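Local coordinates for protein thioesterase (Pseudomonas aeruginosa, PDB 2O5U) that probably hydrolyses fatty acyl-CoA thioesters, with a hotdog fold of the 4-hydroxybenzoyl-CoA thioesterase type, at residues L92-V97 against P129-Q134; L87-L92 against D138-L143; A5-R10 against Y73-A78. All blocks are in the same frame, centred on the assembly; numbering follows the deposited sequence. Where two conformers were deposited one is given.

Interaction 1 (L92-V97 against P129-Q134); sequences LGNSSV and PVAIPQ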
loop_
_atom_site.group_PDB
_atom_site.type_symbol
_atom_site.label_atom_id
_atom_site.label_comp_id
_atom_site.label_asym_id
_atom_site.label_seq_id
_atom_site.Cartn_x
_atom_site.Cartn_y
_atom_site.Cartn_z
ATOM N N LEU A 92 13.148 -27.149 3.834
ATOM C CA LEU A 92 13.068 -27.174 2.395
ATOM C C LEU A 92 12.588 -28.560 2.005
ATOM O O LEU A 92 13.236 -29.581 2.293
ATOM C CB LEU A 92 14.428 -26.827 1.773
ATOM C CG LEU A 92 14.608 -26.980 0.252
ATOM C CD1 LEU A 92 13.728 -25.964 -0.429
ATOM C CD2 LEU A 92 16.060 -26.738 -0.134
ATOM N N GLY A 93 11.402 -28.591 1.435
ATOM C CA GLY A 93 10.779 -29.840 1.126
ATOM C C GLY A 93 10.711 -29.937 -0.378
ATOM O O GLY A 93 11.332 -29.148 -1.087
ATOM N N ASN A 94 9.937 -30.903 -0.838
ATOM C CA ASN A 94 9.801 -31.181 -2.272
ATOM C C ASN A 94 9.069 -30.029 -2.973
ATOM O O ASN A 94 9.569 -29.494 -3.993
ATOM C CB ASN A 94 9.037 -32.492 -2.476
ATOM C CG ASN A 94 9.098 -32.990 -3.923
ATOM O OD1 ASN A 94 10.139 -32.907 -4.570
ATOM N ND2 ASN A 94 7.980 -33.512 -4.429
ATOM N N SER A 95 7.899 -29.657 -2.433
ATOM C CA SER A 95 7.095 -28.574 -3.026
ATOM C C SER A 95 6.939 -27.326 -2.150
ATOM O O SER A 95 6.437 -26.312 -2.625
ATOM C CB SER A 95 5.732 -29.067 -3.483
ATOM O OG SER A 95 4.951 -29.568 -2.413
ATOM N N SER A 96 7.404 -27.391 -0.900
ATOM C CA SER A 96 7.195 -26.292 -0.012
ATOM C C SER A 96 8.501 -25.923 0.712
ATOM O O SER A 96 9.422 -26.732 0.858
ATOM C CB SER A 96 6.082 -26.649 0.978
ATOM O OG SER A 96 6.564 -27.616 1.898
ATOM N N VAL A 97 8.541 -24.701 1.213
ATOM C CA VAL A 97 9.722 -24.133 1.826
ATOM C C VAL A 97 9.228 -23.147 2.910
ATOM O O VAL A 97 8.306 -22.347 2.697
ATOM C CB VAL A 97 10.727 -23.498 0.753
ATOM C CG1 VAL A 97 10.104 -22.401 -0.051
ATOM C CG2 VAL A 97 12.074 -23.003 1.400
ATOM N N PRO A 129 0.178 -28.358 -7.050
ATOM C CA PRO A 129 1.550 -28.378 -6.538
ATOM C C PRO A 129 2.474 -29.184 -7.431
ATOM O O PRO A 129 2.114 -30.233 -7.924
ATOM C CB PRO A 129 1.407 -28.997 -5.141
ATOM C CG PRO A 129 -0.030 -28.578 -4.715
ATOM C CD PRO A 129 -0.809 -28.750 -6.019
ATOM N N VAL A 130 3.656 -28.649 -7.645
ATOM C CA VAL A 130 4.704 -29.293 -8.420
ATOM C C VAL A 130 5.910 -29.232 -7.521
ATOM O O VAL A 130 5.869 -28.524 -6.508
ATOM C CB VAL A 130 5.004 -28.541 -9.725
ATOM C CG1 VAL A 130 3.923 -28.849 -10.729
ATOM C CG2 VAL A 130 5.145 -27.038 -9.470
ATOM N N ALA A 131 6.992 -29.900 -7.883
ATOM C CA ALA A 131 8.177 -29.757 -7.031
ATOM C C ALA A 131 8.888 -28.442 -7.334
ATOM O O ALA A 131 8.855 -27.911 -8.483
ATOM C CB ALA A 131 9.100 -30.919 -7.139
ATOM N N ILE A 132 9.506 -27.898 -6.291
ATOM C CA ILE A 132 10.326 -26.722 -6.438
ATOM C C ILE A 132 11.391 -27.018 -7.522
ATOM O O ILE A 132 12.127 -28.024 -7.436
ATOM C CB ILE A 132 11.012 -26.382 -5.074
ATOM C CG1 ILE A 132 9.956 -26.009 -4.012
ATOM C CG2 ILE A 132 12.084 -25.333 -5.270
ATOM C CD1 ILE A 132 10.561 -26.008 -2.508
ATOM N N PRO A 133 11.456 -26.168 -8.549
ATOM C CA PRO A 133 12.420 -26.312 -9.636
ATOM C C PRO A 133 13.873 -26.378 -9.152
ATOM O O PRO A 133 14.218 -25.673 -8.175
ATOM C CB PRO A 133 12.196 -25.042 -10.458
ATOM C CG PRO A 133 10.681 -24.741 -10.286
ATOM C CD PRO A 133 10.498 -25.068 -8.794
ATOM N N GLN A 134 14.709 -27.168 -9.845
ATOM C CA GLN A 134 16.106 -27.452 -9.405
ATOM C C GLN A 134 16.971 -26.205 -9.106
ATOM O O GLN A 134 17.657 -26.127 -8.087
ATOM C CB GLN A 134 16.805 -28.422 -10.387
ATOM C CG GLN A 134 18.137 -29.019 -9.847
ATOM C CD GLN A 134 18.001 -29.747 -8.498
ATOM O OE1 GLN A 134 17.230 -30.703 -8.376
ATOM N NE2 GLN A 134 18.773 -29.321 -7.501
#
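Ile132 pushes its side chain into the mouth of the turn formed by residues 92-97, and of all the residues here it has the most surface buried by the contact. Its CG1 lies anti to the carbonyl carbon (chi1 -64°), and chi2 (166°) then extends CD1 into the turn. CD1 ends among backbone oxygens and methyls. It lies 3.5 Å from Gly93 O and 3.6 Å from Ser96 O. Leu92 CD1 is 3.8 Å from the same Ile132 CD1, and the two side chains cross obliquely. Val97 CB, on strand 96-105, is 4.1 Å from Ile132 CD1.

The backbone of Ile132 is held too. Its N-H gives a hydrogen bond to Asn94 O, with N and O 2.8 Å apart. The bond is nearly straight (161° at the hydrogen), and the donor lies in the carbonyl plane. Asn94 O also accepts from Arg137 NH2, so two donors grip one carbonyl.

The turn joins two neighbouring antiparallel strands, 83-92 and 96-105, of the hotdog sheet. It is closed from within by the backbone bond from Gly93 N to Ser96 O. The partner segment is the loop leading from strand 113-123 to helix 134-141, and Pro133 is the N-cap residue of that helix.

Ser95 meets this loop through carbon, not through its hydroxyl. Its CB sits 3.1 Å from Val130 O, a tight fit. The backbones are also close here, with the CA atoms of Ser95 and Ala131 4.3 Å apart. Ser95 and Val130 both have backbone hydrogen bonds with Phe121 of strand 113-123, which holds them side by side.

The Asn94 side chain packs against Ala131. Its OD1 approaches Ala131 CB to 3.4 Å. The CA-H of Ala131 points loosely at Asn94 O, next to the Ile132 bond.

Interaction 2 (L87-L92 against D138-L143); sequences LRVARL and DALAAL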
loop_
_atom_site.group_PDB
_atom_site.type_symbol
_atom_site.label_atom_id
_atom_site.label_comp_id
_atom_site.label_asym_id
_atom_site.label_seq_id
_atom_site.Cartn_x
_atom_site.Cartn_y
_atom_site.Cartn_z
ATOM N N LEU A 87 17.413 -13.264 6.190
ATOM C CA LEU A 87 16.698 -14.386 5.656
ATOM C C LEU A 87 17.457 -15.691 5.894
ATOM O O LEU A 87 18.693 -15.736 5.728
ATOM C CB LEU A 87 16.510 -14.152 4.160
ATOM C CG LEU A 87 15.871 -15.269 3.314
ATOM C CD1 LEU A 87 14.475 -15.701 3.826
ATOM C CD2 LEU A 87 15.807 -14.822 1.850
ATOM N N ARG A 88 16.741 -16.709 6.370
ATOM C CA ARG A 88 17.209 -18.087 6.280
ATOM C C ARG A 88 16.031 -19.008 5.916
ATOM O O ARG A 88 14.881 -18.631 6.106
ATOM C CB ARG A 88 17.802 -18.539 7.594
ATOM C CG ARG A 88 16.796 -18.640 8.664
ATOM C CD ARG A 88 17.420 -19.411 9.818
ATOM N NE ARG A 88 16.454 -19.690 10.886
ATOM C CZ ARG A 88 16.215 -18.881 11.921
ATOM N NH1 ARG A 88 16.839 -17.723 12.033
ATOM N NH2 ARG A 88 15.345 -19.230 12.848
ATOM N N VAL A 89 16.352 -20.214 5.430
ATOM C CA VAL A 89 15.348 -21.233 5.130
ATOM C C VAL A 89 15.403 -22.175 6.323
ATOM O O VAL A 89 16.460 -22.722 6.658
ATOM C CB VAL A 89 15.695 -21.938 3.780
ATOM C CG1 VAL A 89 15.115 -23.352 3.701
ATOM C CG2 VAL A 89 15.244 -21.004 2.592
ATOM N N ALA A 90 14.268 -22.370 6.971
ATOM C CA ALA A 90 14.185 -23.292 8.128
ATOM C C ALA A 90 13.915 -24.700 7.659
ATOM O O ALA A 90 14.384 -25.644 8.256
ATOM C CB ALA A 90 13.061 -22.862 9.087
ATOM N N ARG A 91 13.092 -24.853 6.641
ATOM C CA ARG A 91 12.933 -26.178 6.004
ATOM C C ARG A 91 12.664 -26.126 4.528
ATOM O O ARG A 91 12.046 -25.180 4.023
ATOM C CB ARG A 91 11.941 -27.114 6.703
ATOM C CG ARG A 91 10.603 -26.590 7.024
ATOM C CD ARG A 91 9.524 -27.731 6.926
ATOM N NE ARG A 91 8.351 -27.069 6.352
ATOM C CZ ARG A 91 7.988 -27.130 5.067
ATOM N NH1 ARG A 91 8.627 -27.926 4.196
ATOM N NH2 ARG A 91 6.945 -26.419 4.674
ATOM N N LEU A 92 13.148 -27.149 3.834
ATOM C CA LEU A 92 13.068 -27.174 2.395
ATOM C C LEU A 92 12.588 -28.560 2.005
ATOM O O LEU A 92 13.236 -29.581 2.293
ATOM C CB LEU A 92 14.428 -26.827 1.773
ATOM C CG LEU A 92 14.608 -26.980 0.252
ATOM C CD1 LEU A 92 13.728 -25.964 -0.429
ATOM C CD2 LEU A 92 16.060 -26.738 -0.134
ATOM N N ASP A 138 18.393 -25.175 -5.361
ATOM C CA ASP A 138 19.843 -24.979 -5.130
ATOM C C ASP A 138 20.085 -23.682 -4.381
ATOM O O ASP A 138 20.828 -23.649 -3.433
ATOM C CB ASP A 138 20.599 -24.921 -6.463
ATOM C CG ASP A 138 20.786 -26.289 -7.093
ATOM O OD1 ASP A 138 20.553 -27.315 -6.393
ATOM O OD2 ASP A 138 21.164 -26.309 -8.276
ATOM N N ALA A 139 19.418 -22.623 -4.805
ATOM C CA ALA A 139 19.497 -21.305 -4.149
ATOM C C ALA A 139 18.935 -21.319 -2.733
ATOM O O ALA A 139 19.503 -20.683 -1.797
ATOM C CB ALA A 139 18.791 -20.265 -5.007
ATOM N N LEU A 140 17.805 -22.004 -2.558
ATOM C CA LEU A 140 17.181 -22.111 -1.229
ATOM C C LEU A 140 18.054 -22.953 -0.281
ATOM O O LEU A 140 18.149 -22.666 0.916
ATOM C CB LEU A 140 15.803 -22.760 -1.330
ATOM C CG LEU A 140 14.737 -21.952 -2.068
ATOM C CD1 LEU A 140 13.517 -22.837 -2.347
ATOM C CD2 LEU A 140 14.433 -20.731 -1.140
ATOM N N ALA A 141 18.655 -24.013 -0.804
ATOM C CA ALA A 141 19.524 -24.840 -0.025
ATOM C C ALA A 141 20.711 -24.035 0.548
ATOM O O ALA A 141 21.114 -24.273 1.667
ATOM C CB ALA A 141 20.021 -26.091 -0.855
ATOM N N ALA A 142 21.230 -23.082 -0.204
ATOM C CA ALA A 142 22.278 -22.223 0.315
ATOM C C ALA A 142 21.847 -21.313 1.506
ATOM O O ALA A 142 22.703 -20.684 2.136
ATOM C CB ALA A 142 22.891 -21.407 -0.801
ATOM N N LEU A 143 20.555 -21.262 1.832
ATOM C CA LEU A 143 20.078 -20.445 2.983
ATOM C C LEU A 143 19.683 -21.268 4.207
ATOM O O LEU A 143 19.281 -20.708 5.192
ATOM C CB LEU A 143 18.898 -19.505 2.583
ATOM C CG LEU A 143 19.319 -18.555 1.465
ATOM C CD1 LEU A 143 18.243 -17.535 1.207
ATOM C CD2 LEU A 143 20.679 -17.826 1.731
#
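Leu143, Val89 and Leu140 form the apolar centre of this contact, with Leu87 and Leu92 on its flanks. Val89 CG2 carries much of it. This methyl is 3.8 Å from Leu140 CD2 and 3.9 Å from Leu143 CB, so it touches both leucines of segment 138-143. The side chains of Val89 and Leu140 cross at about a right angle.

Leu143 sends its other end to Leu87. Its CG is anti to the carbonyl carbon (chi1 -59°), and its CD1 reaches to 3.7 Å from Leu87 CD2. These two side chains also cross at about a right angle.

On the other flank the two methyls of Leu92 touch adjacent helix residues. Its CD1 lies 3.7 Å from Leu140 CD1, while its CD2 goes to the backbone N of Ala141 and, at 4.1 Å, to Ala141 CB.

The polar edge is made by Leu143. Val89 N donates to Leu143 O over 3.0 Å. The N-H points almost straight at the oxygen (172°), but the donor stands well above the carbonyl plane (62° out of it). Leu143 O also touches carbon of Arg88, at CA and CB. Leu143 N in turn bonds to Leu140 O, within the same segment.

Just beyond Val89 the strand is broken by a classic beta bulge, where Ala90 and Arg91 both face Gln98 of strand 96-105. Earlier in the strand, the Leu87 backbone pairs with Leu14 and His15. The long helix 34-53 of the hotdog fold adjoins the contact: Val45 packs on Leu87, Leu49 on Leu140, and Tyr48 on Leu143. Helix 134-141 and the residues after it thus pack on both strand 83-92 and helix 34-53.

Interaction 3 (A5-R10 against Y73-A78); sequences APRPLR and YFAPVA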
loop_
_atom_site.group_PDB
_atom_site.type_symbol
_atom_site.label_atom_id
_atom_site.label_comp_id
_atom_site.label_asym_id
_atom_site.label_seq_id
_atom_site.Cartn_x
_atom_site.Cartn_y
_atom_site.Cartn_z
ATOM N N ALA A 5 8.345 -12.751 22.987
ATOM C CA ALA A 5 9.165 -13.850 22.430
ATOM C C ALA A 5 10.669 -13.533 22.499
ATOM O O ALA A 5 11.062 -12.348 22.529
ATOM C CB ALA A 5 8.723 -14.226 20.924
ATOM N N PRO A 6 11.519 -14.593 22.529
ATOM C CA PRO A 6 12.981 -14.384 22.524
ATOM C C PRO A 6 13.422 -13.652 21.264
ATOM O O PRO A 6 13.035 -14.057 20.157
ATOM C CB PRO A 6 13.578 -15.796 22.598
ATOM C CG PRO A 6 12.418 -16.775 22.686
ATOM C CD PRO A 6 11.108 -16.012 22.615
ATOM N N ARG A 7 14.132 -12.531 21.417
ATOM C CA ARG A 7 14.537 -11.758 20.244
ATOM C C ARG A 7 15.676 -12.433 19.491
ATOM O O ARG A 7 16.710 -12.683 20.070
ATOM C CB ARG A 7 14.957 -10.336 20.632
ATOM C CG ARG A 7 13.870 -9.363 20.503
ATOM C CD ARG A 7 14.261 -8.004 21.083
ATOM N NE ARG A 7 14.489 -7.014 20.047
ATOM C CZ ARG A 7 14.688 -5.734 20.343
ATOM N NH1 ARG A 7 14.852 -4.809 19.399
ATOM N NH2 ARG A 7 14.689 -5.387 21.634
ATOM N N PRO A 8 15.476 -12.740 18.195
ATOM C CA PRO A 8 16.540 -13.325 17.396
ATOM C C PRO A 8 17.632 -12.304 17.103
ATOM O O PRO A 8 17.393 -11.070 17.128
ATOM C CB PRO A 8 15.833 -13.703 16.093
ATOM C CG PRO A 8 14.401 -13.480 16.345
ATOM C CD PRO A 8 14.260 -12.530 17.402
ATOM N N LEU A 9 18.822 -12.822 16.862
ATOM C CA LEU A 9 20.009 -12.025 16.566
ATOM C C LEU A 9 20.429 -12.194 15.090
ATOM O O LEU A 9 20.131 -13.214 14.468
ATOM C CB LEU A 9 21.167 -12.474 17.472
ATOM C CG LEU A 9 20.901 -12.518 18.987
ATOM C CD1 LEU A 9 21.871 -13.450 19.670
ATOM C CD2 LEU A 9 20.966 -11.143 19.539
ATOM N N ARG A 10 21.146 -11.191 14.576
ATOM C CA ARG A 10 21.622 -11.129 13.188
ATOM C C ARG A 10 22.311 -12.391 12.716
ATOM O O ARG A 10 22.118 -12.809 11.573
ATOM C CB ARG A 10 22.677 -10.044 13.078
ATOM C CG ARG A 10 22.228 -8.702 12.785
ATOM C CD ARG A 10 23.484 -7.932 12.515
ATOM N NE ARG A 10 23.760 -7.983 11.087
ATOM C CZ ARG A 10 23.183 -7.169 10.213
ATOM N NH1 ARG A 10 22.321 -6.248 10.650
ATOM N NH2 ARG A 10 23.488 -7.263 8.922
ATOM N N TYR A 73 6.513 -8.545 16.682
ATOM C CA TYR A 73 7.079 -7.193 16.608
ATOM C C TYR A 73 7.664 -6.820 17.966
ATOM O O TYR A 73 6.914 -6.757 18.956
ATOM C CB TYR A 73 5.970 -6.228 16.249
ATOM C CG TYR A 73 5.242 -6.597 14.961
ATOM C CD1 TYR A 73 4.159 -7.476 14.960
ATOM C CD2 TYR A 73 5.674 -6.068 13.742
ATOM C CE1 TYR A 73 3.497 -7.855 13.729
ATOM C CE2 TYR A 73 5.015 -6.387 12.537
ATOM C CZ TYR A 73 3.956 -7.278 12.540
ATOM O OH TYR A 73 3.359 -7.531 11.329
ATOM N N PHE A 74 8.982 -6.590 18.007
ATOM C CA PHE A 74 9.709 -6.401 19.302
ATOM C C PHE A 74 9.922 -4.941 19.616
ATOM O O PHE A 74 9.813 -4.538 20.767
ATOM C CB PHE A 74 11.063 -7.139 19.295
ATOM C CG PHE A 74 10.957 -8.600 18.947
ATOM C CD1 PHE A 74 11.441 -9.076 17.739
ATOM C CD2 PHE A 74 10.351 -9.493 19.819
ATOM C CE1 PHE A 74 11.304 -10.465 17.401
ATOM C CE2 PHE A 74 10.244 -10.873 19.491
ATOM C CZ PHE A 74 10.699 -11.344 18.262
ATOM N N ALA A 75 10.164 -4.137 18.584
ATOM C CA ALA A 75 10.360 -2.715 18.742
ATOM C C ALA A 75 10.121 -1.966 17.435
ATOM O O ALA A 75 10.522 -2.464 16.387
ATOM C CB ALA A 75 11.821 -2.432 19.241
ATOM N N PRO A 76 9.597 -0.733 17.487
ATOM C CA PRO A 76 9.282 -0.016 16.220
ATOM C C PRO A 76 10.484 0.498 15.417
ATOM O O PRO A 76 11.569 0.735 15.965
ATOM C CB PRO A 76 8.384 1.144 16.684
ATOM C CG PRO A 76 8.691 1.390 18.079
ATOM C CD PRO A 76 9.150 0.025 18.674
ATOM N N VAL A 77 10.283 0.670 14.126
ATOM C CA VAL A 77 11.161 1.495 13.327
ATOM C C VAL A 77 10.271 2.496 12.593
ATOM O O VAL A 77 9.074 2.400 12.649
ATOM C CB VAL A 77 12.006 0.649 12.283
ATOM C CG1 VAL A 77 12.850 -0.395 12.977
ATOM C CG2 VAL A 77 11.125 0.022 11.186
ATOM N N ALA A 78 10.861 3.480 11.944
ATOM C CA ALA A 78 10.072 4.490 11.275
ATOM C C ALA A 78 10.781 4.946 10.034
ATOM O O ALA A 78 12.014 5.165 10.067
ATOM C CB ALA A 78 9.836 5.694 12.273
#
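Arg7 lies over the ring of Phe74, and a CH-pi contact carries the meeting. Arg7 CG stands 3.6 Å from the ring centroid, 21° off the normal. It is shifted toward the rim, with Phe74 CG its nearest ring atom. The arginine chain then bends at chi3 (108°), which puts NE 3.5 Å from Phe74 CB. The guanidinium and ring planes are 23° apart, and Phe74 CB lies over one face of the guanidinium.

Two further apolar contacts reach the ring. Pro8 CD is 3.6 Å from Phe74 CE1. Ala5 CB sits at the ring edge, in plane, 4.0 Å from Phe74 CE2.

The polar contact to the ring is slight: Ala5 O comes to 3.5 Å from Phe74 CE2. Farther along the arginine, NH1 touches the methyl of Ala75. The charged end of Arg7 finds its partner elsewhere, with NE bonded to Ala111 O. Ala114 of strand 113-123 touches both Pro8 and Phe74.

No hydrogen bond joins the two loops, one before strand 15-19 and the other after strand 62-73. The N-terminal arm therefore meets Phe74 mainly by van der Waals and CH-pi contact, while backbone and side-chain bonds to Ala111 fix it alongside.

Interactions 1 and 2 form one continuous piece of packing, with centres 12 Å apart and Leu92 common to both. Val97 CG2 bridges them, 3.8 Å from Val89 CG1 and 4.0 Å from Leu140 CD1. Ser96 OG and Arg91 NH2, 3.0 Å apart, probably add a hydrogen bond. Together they hold both ends of helix 134-141 to one hairpin: the approach at 129-134 and the exit at 138-143. Interaction 3 lies on the other side of the chain's centre from interaction 1, about 30 Å away between centres. Its nearest atoms are about 6 Å from those of interaction 2, without touching.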